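Local coordinates for protein thioesterase (Streptomyces sp. WAC02707, PDB 6VAP) that probably hydrolyses acyl thioesters on the carrier proteins of the borrelidin polyketide synthase, as an editing type II thioesterase of the alpha/beta-hydrolase fold, at residues A[11-16]-A[78-83]; A[15-20]-A[53-58]; A[71-76]-A[178-183]; A[100-105]-A[124-129]; A[194-199]-A[217-222]. All coordinates share one frame; numbering follows the deposited sequence.

Contact 1 (A[11-16]-A[78-83])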
# COMPACT_ATOMS: atom_id res chain seq x y z
N ASP A 11 -12.77 7.71 9.73
CA ASP A 11 -13.43 6.58 10.38
C ASP A 11 -12.35 5.64 10.91
O ASP A 11 -11.15 5.94 10.89
CB ASP A 11 -14.39 5.88 9.41
CG ASP A 11 -13.72 5.46 8.11
OD1 ASP A 11 -12.73 4.72 8.17
OD2 ASP A 11 -14.19 5.88 7.04
N VAL A 12 -12.79 4.48 11.40
CA VAL A 12 -11.86 3.53 12.02
C VAL A 12 -10.84 3.06 11.00
O VAL A 12 -9.67 2.83 11.35
CB VAL A 12 -12.64 2.35 12.64
CG1 VAL A 12 -13.22 1.45 11.55
CG2 VAL A 12 -11.74 1.55 13.56
N TRP A 13 -11.24 2.93 9.73
CA TRP A 13 -10.33 2.42 8.71
C TRP A 13 -9.53 3.51 8.00
O TRP A 13 -8.36 3.31 7.67
CB TRP A 13 -11.11 1.63 7.65
CG TRP A 13 -11.49 0.25 8.04
CD1 TRP A 13 -12.69 -0.16 8.59
CD2 TRP A 13 -10.72 -0.92 7.83
NE1 TRP A 13 -12.66 -1.53 8.79
CE2 TRP A 13 -11.49 -2.02 8.29
CE3 TRP A 13 -9.47 -1.16 7.25
CZ2 TRP A 13 -11.02 -3.32 8.26
CZ3 TRP A 13 -9.00 -2.47 7.22
CH2 TRP A 13 -9.77 -3.52 7.73
N ILE A 14 -10.16 4.64 7.72
CA ILE A 14 -9.65 5.61 6.77
C ILE A 14 -9.35 6.90 7.52
O ILE A 14 -10.27 7.53 8.04
CB ILE A 14 -10.64 5.87 5.62
CG1 ILE A 14 -10.90 4.55 4.88
CG2 ILE A 14 -10.08 6.93 4.69
CD1 ILE A 14 -12.04 4.60 3.91
N ARG A 15 -8.09 7.30 7.54
CA ARG A 15 -7.65 8.48 8.27
C ARG A 15 -7.35 9.59 7.26
O ARG A 15 -6.50 9.42 6.38
CB ARG A 15 -6.42 8.18 9.13
CG ARG A 15 -6.58 6.96 10.04
CD ARG A 15 -7.70 7.20 11.07
NE ARG A 15 -8.18 5.94 11.63
CZ ARG A 15 -7.78 5.43 12.79
NH1 ARG A 15 -6.89 6.08 13.53
NH2 ARG A 15 -8.29 4.27 13.22
N GLN A 16 -8.04 10.71 7.39
CA GLN A 16 -7.85 11.89 6.55
C GLN A 16 -7.17 12.93 7.43
O GLN A 16 -7.80 13.56 8.28
CB GLN A 16 -9.21 12.37 6.04
CG GLN A 16 -9.15 13.56 5.10
CD GLN A 16 -10.52 14.05 4.69
OE1 GLN A 16 -11.52 13.63 5.23
NE2 GLN A 16 -10.56 14.95 3.72
N ASN A 78 -11.33 -7.41 1.45
CA ASN A 78 -12.77 -7.60 1.46
C ASN A 78 -13.42 -6.74 2.53
O ASN A 78 -14.51 -6.21 2.31
CB ASN A 78 -13.06 -9.07 1.69
CG ASN A 78 -12.86 -9.90 0.44
OD1 ASN A 78 -12.87 -9.39 -0.68
ND2 ASN A 78 -12.66 -11.22 0.63
N GLN A 79 -12.80 -6.62 3.70
CA GLN A 79 -13.34 -5.74 4.74
C GLN A 79 -13.15 -4.26 4.38
O GLN A 79 -14.02 -3.42 4.67
CB GLN A 79 -12.66 -6.04 6.09
CG GLN A 79 -13.09 -7.35 6.71
CD GLN A 79 -12.70 -7.45 8.17
OE1 GLN A 79 -12.74 -6.48 8.91
NE2 GLN A 79 -12.31 -8.63 8.58
N LEU A 80 -12.02 -3.94 3.74
CA LEU A 80 -11.71 -2.54 3.50
C LEU A 80 -12.48 -1.98 2.31
O LEU A 80 -12.82 -0.80 2.31
CB LEU A 80 -10.21 -2.39 3.28
CG LEU A 80 -9.68 -1.06 2.83
CD1 LEU A 80 -10.06 0.05 3.83
CD2 LEU A 80 -8.16 -1.17 2.67
N PHE A 81 -12.79 -2.82 1.32
CA PHE A 81 -13.38 -2.29 0.10
C PHE A 81 -14.69 -1.60 0.33
O PHE A 81 -14.84 -0.47 -0.17
CB PHE A 81 -13.51 -3.40 -0.94
CG PHE A 81 -13.91 -2.90 -2.30
CD1 PHE A 81 -13.17 -1.89 -2.93
CD2 PHE A 81 -15.00 -3.43 -2.95
CE1 PHE A 81 -13.54 -1.42 -4.17
CE2 PHE A 81 -15.36 -2.97 -4.21
CZ PHE A 81 -14.63 -1.96 -4.81
N PRO A 82 -15.69 -2.20 1.02
CA PRO A 82 -16.96 -1.48 1.25
C PRO A 82 -16.78 -0.15 1.93
O PRO A 82 -17.55 0.78 1.68
CB PRO A 82 -17.76 -2.46 2.13
CG PRO A 82 -17.00 -3.75 2.10
CD PRO A 82 -15.63 -3.48 1.75
N VAL A 83 -15.81 -0.05 2.83
CA VAL A 83 -15.56 1.21 3.51
C VAL A 83 -15.02 2.24 2.53
O VAL A 83 -15.51 3.38 2.47
CB VAL A 83 -14.60 1.01 4.69
CG1 VAL A 83 -14.39 2.30 5.45
CG2 VAL A 83 -15.16 -0.08 5.63
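A tryptophan carries the larger part of this contact: Trp13 brings its indole against three residues of one helix and meets each in a different way. Leu80 lies over one face, its CB above the six-membered ring and its CD1 3.7 Å from Trp13 CE3. Gln79 crosses the indole at about a right angle and puts OE1 in the ring plane at the edge, 3.7 Å from Trp13 CZ2; the amide is turned 78° from the indole. Val83 CG2 comes obliquely to Trp13 CD1. In the alpha/beta-hydrolase sheet this joins the antiparallel edge strand 14-15 to helix 73-87, which packs on that side. The other methyl of Val83, CG1, stands anti to the backbone N (chi1 -177°) and lies 3.6 Å from Ile14 CD1, the two side chains running antiparallel alongside each other. Before the strand, an Asx motif shapes the chain: Ile14 N donates to Asp11 OD1 at 2.6 Å, reaching it from above the carboxylate plane.

Contact 2 (A[15-20]-A[53-58])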
# COMPACT_ATOMS: atom_id res chain seq x y z
N ARG A 15 -8.09 7.30 7.54
CA ARG A 15 -7.65 8.48 8.27
C ARG A 15 -7.35 9.59 7.26
O ARG A 15 -6.50 9.42 6.38
CB ARG A 15 -6.42 8.18 9.13
CG ARG A 15 -6.58 6.96 10.04
CD ARG A 15 -7.70 7.20 11.07
NE ARG A 15 -8.18 5.94 11.63
CZ ARG A 15 -7.78 5.43 12.79
NH1 ARG A 15 -6.89 6.08 13.53
NH2 ARG A 15 -8.29 4.27 13.22
N GLN A 16 -8.04 10.71 7.39
CA GLN A 16 -7.85 11.89 6.55
C GLN A 16 -7.17 12.93 7.43
O GLN A 16 -7.80 13.56 8.28
CB GLN A 16 -9.21 12.37 6.04
CG GLN A 16 -9.15 13.56 5.10
CD GLN A 16 -10.52 14.05 4.69
OE1 GLN A 16 -11.52 13.63 5.23
NE2 GLN A 16 -10.56 14.95 3.72
N TYR A 17 -5.87 13.13 7.20
CA TYR A 17 -5.08 13.97 8.09
C TYR A 17 -5.21 15.45 7.77
O TYR A 17 -5.05 16.27 8.66
CB TYR A 17 -3.63 13.51 8.04
CG TYR A 17 -3.42 12.15 8.65
CD1 TYR A 17 -3.79 11.90 9.98
CD2 TYR A 17 -2.81 11.13 7.93
CE1 TYR A 17 -3.60 10.64 10.55
CE2 TYR A 17 -2.63 9.88 8.47
CZ TYR A 17 -3.02 9.63 9.78
OH TYR A 17 -2.83 8.39 10.34
N ARG A 18 -5.45 15.80 6.51
CA ARG A 18 -5.53 17.19 6.10
C ARG A 18 -6.79 17.45 5.29
O ARG A 18 -7.33 16.54 4.65
CB ARG A 18 -4.30 17.57 5.28
CG ARG A 18 -2.97 17.46 6.02
CD ARG A 18 -2.71 18.65 6.91
NE ARG A 18 -1.34 18.65 7.41
CZ ARG A 18 -0.95 18.08 8.55
NH1 ARG A 18 -1.83 17.44 9.31
NH2 ARG A 18 0.32 18.14 8.92
N PRO A 19 -7.28 18.69 5.29
CA PRO A 19 -8.42 19.00 4.43
C PRO A 19 -8.02 19.02 2.97
O PRO A 19 -6.88 19.35 2.62
CB PRO A 19 -8.87 20.39 4.89
CG PRO A 19 -8.04 20.72 6.12
CD PRO A 19 -6.82 19.84 6.08
N ALA A 20 -8.97 18.72 2.10
CA ALA A 20 -8.73 18.65 0.67
C ALA A 20 -9.81 19.43 -0.07
O ALA A 20 -10.96 19.48 0.38
CB ALA A 20 -8.69 17.21 0.18
N VAL A 53 -5.69 12.92 0.57
CA VAL A 53 -4.88 11.77 0.95
C VAL A 53 -5.61 10.99 2.03
O VAL A 53 -5.93 11.53 3.09
CB VAL A 53 -3.50 12.21 1.45
CG1 VAL A 53 -2.69 10.98 1.88
CG2 VAL A 53 -2.75 13.00 0.36
N LEU A 54 -5.86 9.71 1.78
CA LEU A 54 -6.57 8.84 2.70
C LEU A 54 -5.61 7.74 3.11
O LEU A 54 -5.11 6.99 2.25
CB LEU A 54 -7.82 8.26 2.07
CG LEU A 54 -8.85 9.29 1.60
CD1 LEU A 54 -10.06 8.56 1.01
CD2 LEU A 54 -9.29 10.18 2.74
N ALA A 55 -5.36 7.61 4.41
CA ALA A 55 -4.40 6.65 4.92
C ALA A 55 -5.16 5.57 5.68
O ALA A 55 -6.04 5.87 6.50
CB ALA A 55 -3.36 7.34 5.80
N VAL A 56 -4.84 4.32 5.40
CA VAL A 56 -5.60 3.21 5.95
C VAL A 56 -4.94 2.75 7.24
O VAL A 56 -3.73 2.53 7.30
CB VAL A 56 -5.71 2.07 4.93
CG1 VAL A 56 -6.48 0.90 5.48
CG2 VAL A 56 -6.39 2.61 3.64
N GLN A 57 -5.74 2.56 8.26
CA GLN A 57 -5.33 1.99 9.54
C GLN A 57 -5.85 0.57 9.63
O GLN A 57 -7.05 0.37 9.81
CB GLN A 57 -5.88 2.85 10.68
CG GLN A 57 -5.45 2.39 12.07
CD GLN A 57 -4.11 2.98 12.48
OE1 GLN A 57 -3.14 2.85 11.79
NE2 GLN A 57 -4.07 3.60 13.65
N TYR A 58 -4.97 -0.40 9.60
CA TYR A 58 -5.40 -1.79 9.74
C TYR A 58 -5.72 -2.11 11.20
O TYR A 58 -5.19 -1.47 12.12
CB TYR A 58 -4.32 -2.75 9.25
CG TYR A 58 -3.69 -2.41 7.92
CD1 TYR A 58 -4.47 -2.09 6.82
CD2 TYR A 58 -2.31 -2.44 7.77
CE1 TYR A 58 -3.88 -1.81 5.60
CE2 TYR A 58 -1.73 -2.20 6.57
CZ TYR A 58 -2.51 -1.87 5.48
OH TYR A 58 -1.86 -1.60 4.27
O HOH W 1 -5.26 14.03 4.02
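Strand 14-15 adds itself antiparallel to strand 52-56 at the margin of the alpha/beta-hydrolase sheet, and Arg15 and Ala55 form the hydrogen-bonded pair. Both links are nearly straight and in the carbonyl planes: Arg15 N to Ala55 O is 2.7 Å at 168°, and Ala55 N to Arg15 O is 2.9 Å at 170°. From this bridge the Arg15 side chain reaches past Ala55 and crosses Gln57 obliquely. CB and then CG pass Ala55 O, the former at 3.5 Å; a bend at chi2 (-63°) follows, and NE comes to Gln57 CB. At the tip, the aliphatic CB and CG of Gln57 lie against one face of the charged guanidinium, with NH2 3.6 Å from Gln57 CG. NH2 bonds to Val12 O and Asp63, and NE weakly to Asp11 O; the Gln57 amide bonds to Gln62, Asp63 and Ala37. On the same face of the sheet as Arg15, Ala55 CB touches Tyr17 CE2 at 3.8 Å. Beyond the Arg15-Ala55 pair a water links the two backbones: it accepts from Arg18 N at 3.1 Å and donates to Val53 O at 2.8 Å.

Contact 3 (A[71-76]-A[178-183])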
# COMPACT_ATOMS: atom_id res chain seq x y z
N GLU A 71 -5.02 -11.46 9.10
CA GLU A 71 -3.91 -12.32 8.73
C GLU A 71 -3.88 -12.65 7.25
O GLU A 71 -3.11 -13.53 6.85
CB GLU A 71 -3.99 -13.63 9.54
CG GLU A 71 -3.83 -13.43 11.04
CD GLU A 71 -4.05 -14.71 11.82
OE1 GLU A 71 -4.45 -15.73 11.21
OE2 GLU A 71 -3.83 -14.70 13.05
N ASP A 72 -4.70 -12.00 6.43
CA ASP A 72 -4.89 -12.38 5.04
C ASP A 72 -5.14 -11.11 4.25
O ASP A 72 -5.96 -10.28 4.67
CB ASP A 72 -6.05 -13.38 4.89
CG ASP A 72 -6.38 -13.67 3.43
OD1 ASP A 72 -5.54 -14.29 2.73
OD2 ASP A 72 -7.48 -13.28 2.98
N ILE A 73 -4.47 -10.97 3.11
CA ILE A 73 -4.66 -9.79 2.27
C ILE A 73 -6.08 -9.73 1.73
O ILE A 73 -6.71 -8.67 1.69
CB ILE A 73 -3.64 -9.81 1.13
CG1 ILE A 73 -2.21 -9.59 1.67
CG2 ILE A 73 -3.99 -8.73 0.08
CD1 ILE A 73 -1.90 -8.14 1.89
N ASP A 74 -6.61 -10.87 1.30
CA ASP A 74 -7.97 -10.87 0.76
C ASP A 74 -9.00 -10.47 1.81
O ASP A 74 -9.99 -9.80 1.50
CB ASP A 74 -8.32 -12.24 0.17
CG ASP A 74 -7.89 -12.37 -1.28
OD1 ASP A 74 -8.25 -11.49 -2.09
OD2 ASP A 74 -7.18 -13.35 -1.61
N GLU A 75 -8.75 -10.83 3.07
CA GLU A 75 -9.66 -10.44 4.14
C GLU A 75 -9.51 -8.95 4.43
O GLU A 75 -10.51 -8.25 4.60
CB GLU A 75 -9.41 -11.26 5.41
CG GLU A 75 -9.90 -12.69 5.31
CD GLU A 75 -9.25 -13.60 6.33
OE1 GLU A 75 -9.23 -14.83 6.10
OE2 GLU A 75 -8.74 -13.09 7.35
N LEU A 76 -8.27 -8.46 4.48
CA LEU A 76 -8.06 -7.02 4.57
C LEU A 76 -8.81 -6.28 3.47
O LEU A 76 -9.51 -5.30 3.72
CB LEU A 76 -6.56 -6.68 4.51
CG LEU A 76 -5.83 -6.65 5.86
CD1 LEU A 76 -4.32 -6.82 5.62
CD2 LEU A 76 -6.12 -5.40 6.61
N TYR A 178 2.75 -9.61 8.69
CA TYR A 178 3.71 -10.44 7.98
C TYR A 178 3.05 -11.71 7.46
O TYR A 178 3.30 -12.13 6.32
CB TYR A 178 4.89 -10.75 8.89
CG TYR A 178 6.02 -9.73 8.73
CD1 TYR A 178 7.01 -9.89 7.76
CD2 TYR A 178 6.09 -8.62 9.55
CE1 TYR A 178 8.04 -8.96 7.62
CE2 TYR A 178 7.11 -7.68 9.42
CZ TYR A 178 8.07 -7.86 8.46
OH TYR A 178 9.08 -6.93 8.33
N ARG A 179 2.23 -12.35 8.29
CA ARG A 179 1.53 -13.54 7.83
C ARG A 179 0.78 -13.21 6.55
O ARG A 179 0.81 -13.98 5.58
CB ARG A 179 0.57 -14.03 8.93
CG ARG A 179 -0.40 -15.13 8.49
CD ARG A 179 -1.20 -15.68 9.66
NE ARG A 179 -0.38 -16.51 10.53
CZ ARG A 179 0.01 -17.74 10.23
NH1 ARG A 179 -0.35 -18.29 9.07
NH2 ARG A 179 0.76 -18.42 11.09
N ALA A 180 0.11 -12.06 6.51
CA ALA A 180 -0.66 -11.69 5.34
C ALA A 180 0.26 -11.52 4.15
O ALA A 180 -0.07 -11.98 3.05
CB ALA A 180 -1.46 -10.41 5.61
N ALA A 181 1.42 -10.85 4.36
CA ALA A 181 2.38 -10.64 3.27
C ALA A 181 2.96 -11.96 2.77
O ALA A 181 3.20 -12.13 1.57
CB ALA A 181 3.53 -9.72 3.74
N GLU A 182 3.26 -12.88 3.68
CA GLU A 182 3.99 -14.08 3.31
C GLU A 182 3.11 -15.23 2.83
O GLU A 182 3.58 -16.07 2.07
CB GLU A 182 4.83 -14.56 4.50
CG GLU A 182 6.08 -13.77 4.69
CD GLU A 182 6.80 -14.10 6.01
OE1 GLU A 182 6.11 -14.16 7.05
OE2 GLU A 182 8.05 -14.31 5.99
N THR A 183 1.84 -15.28 3.22
CA THR A 183 0.96 -16.37 2.81
C THR A 183 0.03 -15.97 1.67
O THR A 183 -0.89 -16.73 1.35
CB THR A 183 0.12 -16.85 4.00
OG1 THR A 183 -0.80 -15.81 4.42
CG2 THR A 183 1.04 -17.22 5.19
O HOH W 2 -3.70 -16.13 5.96
O HOH W 3 -2.39 -12.98 2.50
O HOH W 4 -3.82 -16.07 0.42
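Ala180 sits at the closest point, its CB directed at the 71-72 peptide and 3.7 Å from Asp72 N, while its CA-H makes a 3.4 Å contact with Glu71 O. With so small a side chain between them, the CA atoms of Asp72 and Ala180 are 4.3 Å apart. Flanking it, Ile73 CG1 rests 3.5 Å from Ala180 O, and Arg179 lies alongside Glu71, both side chains pointing the same way, with Arg179 CD 3.5 Å from Glu71 CB. That pair is aliphatic in character: Glu71 OE1 lies well out of the guanidinium plane and no N-H points at it, so any attraction is probably of charges alone, and Glu71 OE2 has its salt bridge with Lys68.

Around this shell, waters supply the polar link. One donates to Ala180 O at 2.6 Å and accepts from Ile73 N, joining the end of one helix to the start of the other; a second donates to Glu71 O and weakly to Thr183 OG1. The hydroxyl of Thr183, placed by chi1 of 66° between its own N and carbonyl carbon, donates back to Arg179 O, 2.7 Å from OG1. Within 71-76, the N-cap residue Asp72 accepts from Glu75 N through OD2 at 2.8 Å, above the carboxylate plane. The arrangement is thus an N-capped helix, 73-87, set against the C-terminal turn of helix 167-182 in the alpha/beta-hydrolase domain.

Contact 4 (A[100-105]-A[124-129])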
# COMPACT_ATOMS: atom_id res chain seq x y z
N GLY A 100 1.51 -3.36 1.66
CA GLY A 100 0.50 -2.44 1.18
C GLY A 100 0.35 -2.44 -0.33
O GLY A 100 -0.73 -2.11 -0.84
N ALA A 101 1.43 -2.74 -1.06
CA ALA A 101 1.34 -2.77 -2.52
C ALA A 101 0.45 -3.92 -3.00
O ALA A 101 -0.34 -3.77 -3.94
CB ALA A 101 2.75 -2.88 -3.14
N THR A 102 0.56 -5.08 -2.36
CA THR A 102 -0.31 -6.19 -2.72
C THR A 102 -1.76 -5.88 -2.36
O THR A 102 -2.68 -6.12 -3.15
CB THR A 102 0.17 -7.47 -2.04
OG1 THR A 102 1.52 -7.75 -2.40
CG2 THR A 102 -0.74 -8.67 -2.45
N LEU A 103 -1.98 -5.32 -1.17
CA LEU A 103 -3.31 -4.88 -0.80
C LEU A 103 -3.84 -3.86 -1.79
O LEU A 103 -4.99 -3.97 -2.23
CB LEU A 103 -3.30 -4.32 0.61
CG LEU A 103 -4.64 -3.79 1.12
CD1 LEU A 103 -5.74 -4.85 1.00
CD2 LEU A 103 -4.49 -3.36 2.56
N ALA A 104 -3.00 -2.89 -2.18
CA ALA A 104 -3.43 -1.88 -3.15
C ALA A 104 -3.83 -2.52 -4.46
O ALA A 104 -4.79 -2.07 -5.09
CB ALA A 104 -2.33 -0.84 -3.39
N PHE A 105 -3.09 -3.55 -4.89
CA PHE A 105 -3.42 -4.22 -6.13
C PHE A 105 -4.73 -4.95 -6.02
O PHE A 105 -5.51 -4.98 -6.98
CB PHE A 105 -2.30 -5.18 -6.51
CG PHE A 105 -2.72 -6.22 -7.52
CD1 PHE A 105 -2.78 -5.92 -8.88
CD2 PHE A 105 -2.99 -7.49 -7.13
CE1 PHE A 105 -3.14 -6.88 -9.79
CE2 PHE A 105 -3.34 -8.45 -8.03
CZ PHE A 105 -3.42 -8.15 -9.38
N SER A 124 5.17 0.00 -4.41
CA SER A 124 6.53 0.26 -3.98
C SER A 124 7.05 -0.97 -3.27
O SER A 124 6.37 -1.49 -2.39
CB SER A 124 6.56 1.47 -3.02
OG SER A 124 7.71 1.46 -2.22
N ALA A 125 8.27 -1.39 -3.62
CA ALA A 125 9.04 -2.40 -2.92
C ALA A 125 8.25 -3.68 -2.73
O ALA A 125 8.04 -4.15 -1.62
CB ALA A 125 9.54 -1.84 -1.58
N ARG A 126 7.80 -4.25 -3.81
CA ARG A 126 7.02 -5.49 -3.72
C ARG A 126 7.04 -6.25 -5.04
O ARG A 126 6.90 -5.62 -6.10
CB ARG A 126 5.60 -5.19 -3.32
CG ARG A 126 4.76 -6.38 -3.01
CD ARG A 126 5.11 -7.04 -1.72
NE ARG A 126 4.04 -7.92 -1.24
CZ ARG A 126 4.20 -8.93 -0.39
NH1 ARG A 126 5.37 -9.14 0.16
NH2 ARG A 126 3.16 -9.70 -0.11
N PRO A 127 7.30 -7.56 -5.04
CA PRO A 127 7.23 -8.31 -6.29
C PRO A 127 5.82 -8.23 -6.85
O PRO A 127 4.83 -8.07 -6.12
CB PRO A 127 7.61 -9.74 -5.88
CG PRO A 127 8.27 -9.61 -4.59
CD PRO A 127 7.60 -8.44 -3.90
N ALA A 128 5.70 -8.37 -8.16
CA ALA A 128 4.39 -8.55 -8.79
C ALA A 128 3.57 -9.64 -8.11
O ALA A 128 4.13 -10.62 -7.61
CB ALA A 128 4.60 -8.87 -10.27
N PRO A 129 2.26 -9.51 -8.08
CA PRO A 129 1.45 -10.58 -7.46
C PRO A 129 1.70 -11.94 -8.06
O PRO A 129 1.69 -12.95 -7.33
CB PRO A 129 0.00 -10.12 -7.71
CG PRO A 129 0.10 -8.63 -7.83
CD PRO A 129 1.45 -8.34 -8.45
O HOH W 5 2.34 -8.47 -5.04
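The Phe105 ring has Pro129 over one face, and the Arg126 guanidinium has Thr102 at its edge. Pro129 CG stands 3.5 Å from the Phe105 centroid and 19° off the ring normal, a CH-pi contact displaced toward the rim above CD2 and CE2. The two groups meet tip to tip, Phe105 with CG anti to its backbone N; the ring also meets His218, the two planes steeply inclined to each other. Arg126 instead uses its edge: NE donates to Thr102 OG1 at 2.8 Å, nearly straight at 169° and almost exactly in the guanidinium plane, while NH2 adds a weak bond to the same oxygen and is itself tied to Ala181 O. The helix that carries these partners, 99-113, follows a probable nucleophile elbow, a GxSxG sequence including Gly100, as in other alpha/beta-hydrolases; the 124-129 loop leaves the end of the next strand. Closer to the elbow, Ala101 CB packs on Arg126 CB at 3.7 Å, next to the bend of the arginine chain at chi2. A water lies 2.9 Å from Thr102 OG1 and donates to Pro127 O at 2.7 Å.

Contact 5 (A[194-199]-A[217-222])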
# COMPACT_ATOMS: atom_id res chain seq x y z
N CYS A 194 -6.03 0.17 -15.44
CA CYS A 194 -5.50 1.43 -14.90
C CYS A 194 -4.00 1.41 -15.03
O CYS A 194 -3.41 0.40 -14.92
CB CYS A 194 -5.70 1.60 -13.41
SG CYS A 194 -4.85 0.32 -12.47
N PRO A 195 -3.13 2.61 -15.27
CA PRO A 195 -1.67 2.68 -15.23
C PRO A 195 -1.12 2.09 -13.94
O PRO A 195 -1.70 2.21 -12.87
CB PRO A 195 -1.38 4.18 -15.32
CG PRO A 195 -2.61 4.77 -15.97
CD PRO A 195 -3.75 3.93 -15.49
N ILE A 196 0.01 1.42 -14.06
CA ILE A 196 0.73 0.91 -12.91
C ILE A 196 2.11 1.52 -12.92
O ILE A 196 2.81 1.51 -13.94
CB ILE A 196 0.82 -0.62 -12.93
CG1 ILE A 196 -0.54 -1.25 -12.64
CG2 ILE A 196 1.84 -1.10 -11.80
CD1 ILE A 196 -0.56 -2.76 -12.61
N HIS A 197 2.49 2.12 -11.81
CA HIS A 197 3.81 2.71 -11.65
C HIS A 197 4.48 1.99 -10.50
O HIS A 197 4.02 2.06 -9.35
CB HIS A 197 3.77 4.23 -11.39
CG HIS A 197 5.11 4.89 -11.53
ND1 HIS A 197 5.25 6.22 -11.86
CD2 HIS A 197 6.37 4.42 -11.38
CE1 HIS A 197 6.54 6.54 -11.91
NE2 HIS A 197 7.24 5.46 -11.62
N ALA A 198 5.56 1.29 -10.79
CA ALA A 198 6.26 0.51 -9.79
C ALA A 198 7.49 1.28 -9.34
O ALA A 198 8.14 1.97 -10.13
CB ALA A 198 6.65 -0.83 -10.38
N LEU A 199 7.80 1.16 -8.06
CA LEU A 199 8.92 1.88 -7.45
C LEU A 199 9.70 0.90 -6.58
O LEU A 199 9.11 0.19 -5.76
CB LEU A 199 8.42 3.06 -6.61
CG LEU A 199 7.34 3.91 -7.25
CD1 LEU A 199 6.75 4.81 -6.21
CD2 LEU A 199 7.86 4.74 -8.42
N GLU A 217 2.82 -7.03 -16.21
CA GLU A 217 2.00 -8.11 -16.73
C GLU A 217 0.61 -8.12 -16.12
O GLU A 217 -0.18 -9.01 -16.48
CB GLU A 217 2.70 -9.45 -16.48
CG GLU A 217 3.98 -9.64 -17.29
CD GLU A 217 4.88 -10.72 -16.71
OE1 GLU A 217 4.36 -11.64 -16.06
OE2 GLU A 217 6.12 -10.64 -16.90
N HIS A 218 0.30 -7.18 -15.24
CA HIS A 218 -0.97 -7.16 -14.53
C HIS A 218 -1.88 -6.02 -14.92
O HIS A 218 -2.96 -5.85 -14.33
CB HIS A 218 -0.72 -7.12 -13.03
CG HIS A 218 -0.10 -8.37 -12.48
ND1 HIS A 218 -0.86 -9.41 -11.99
CD2 HIS A 218 1.18 -8.77 -12.39
CE1 HIS A 218 -0.07 -10.37 -11.57
NE2 HIS A 218 1.18 -10.03 -11.82
N THR A 219 -1.52 -5.26 -15.94
CA THR A 219 -2.39 -4.22 -16.45
C THR A 219 -2.20 -4.12 -17.95
O THR A 219 -1.08 -4.30 -18.45
CB THR A 219 -2.10 -2.85 -15.81
OG1 THR A 219 -3.06 -1.90 -16.30
CG2 THR A 219 -0.73 -2.35 -16.22
N ASP A 220 -3.29 -3.83 -18.67
CA ASP A 220 -3.24 -3.47 -20.08
C ASP A 220 -2.96 -1.98 -20.31
O ASP A 220 -2.73 -1.57 -21.45
CB ASP A 220 -4.55 -3.85 -20.76
CG ASP A 220 -4.65 -5.34 -21.04
OD1 ASP A 220 -3.70 -5.90 -21.64
OD2 ASP A 220 -5.67 -5.96 -20.66
N GLY A 221 -3.00 -1.17 -19.27
CA GLY A 221 -2.65 0.22 -19.35
C GLY A 221 -1.15 0.44 -19.32
O GLY A 221 -0.34 -0.50 -19.36
N PRO A 222 -0.73 1.69 -19.29
CA PRO A 222 0.70 2.00 -19.35
C PRO A 222 1.41 1.58 -18.07
O PRO A 222 0.83 1.59 -16.98
CB PRO A 222 0.75 3.52 -19.53
CG PRO A 222 -0.57 4.02 -19.01
CD PRO A 222 -1.58 2.89 -19.20
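Ile196 and Thr219 form the close-packed, buried part of this contact. The isoleucine chain, extended at chi2 (-179°), lies beside the threonine and points the other way, so that Ile196 CD1 is 3.6 Å from both CB and CG2 of Thr219. On this buried side the residues of strand 120-124, Leu121 and Val123, also touch Ile196. The more open side is formed by two prolines lying side by side: Pro195 is partly exposed and Pro222 exposed, their CG atoms 3.7 Å apart. Here the backbone does the holding. Ile196 N donates to Pro222 O at 3.0 Å, nearly along the C=O axis, and Pro195 CA makes a 3.2 Å CA-H...O contact with the same oxygen. This begins the parallel pairing of strand 196-201 with edge strand 223-228 of the alpha/beta-hydrolase sheet. Thr219 stands with OG1 anti to its backbone N (chi1 -176°), where the hydroxyl donates to Cys194 O at 2.7 Å from above the carbonyl plane and accepts from Gly221 N at 3.1 Å, an ST turn. One hydroxyl, donor and acceptor at once, thus joins the turn to the start of the strand alongside the Ile196-Pro222 backbone bond.

In the fold
Contacts 1 and 2 share Arg15 and Gln16 and lie at one margin of the sheet, with contact 5 at the other, about 24 Å from either between centres. Contacts 2 and 4 are buried, 4 nearest the chain's centre; contacts 1, 3 and 5 are partly buried. Helix 73-87 serves both contact 1, by apolar side chains, and contact 3, where its capped start meets water. Contact 2 rests on paired backbone bonds, contact 5 on one backbone bond and one threonine hydroxyl. Backbone bonding of Trp13 with Gln57 joins contacts 1 and 2; Arg126 NH2 to Ala181 O ties contact 4 to contact 3, and Ala125 N to Leu199 O ties it to contact 5. Tyr58 of contact 2 packs on Leu76 and Leu103.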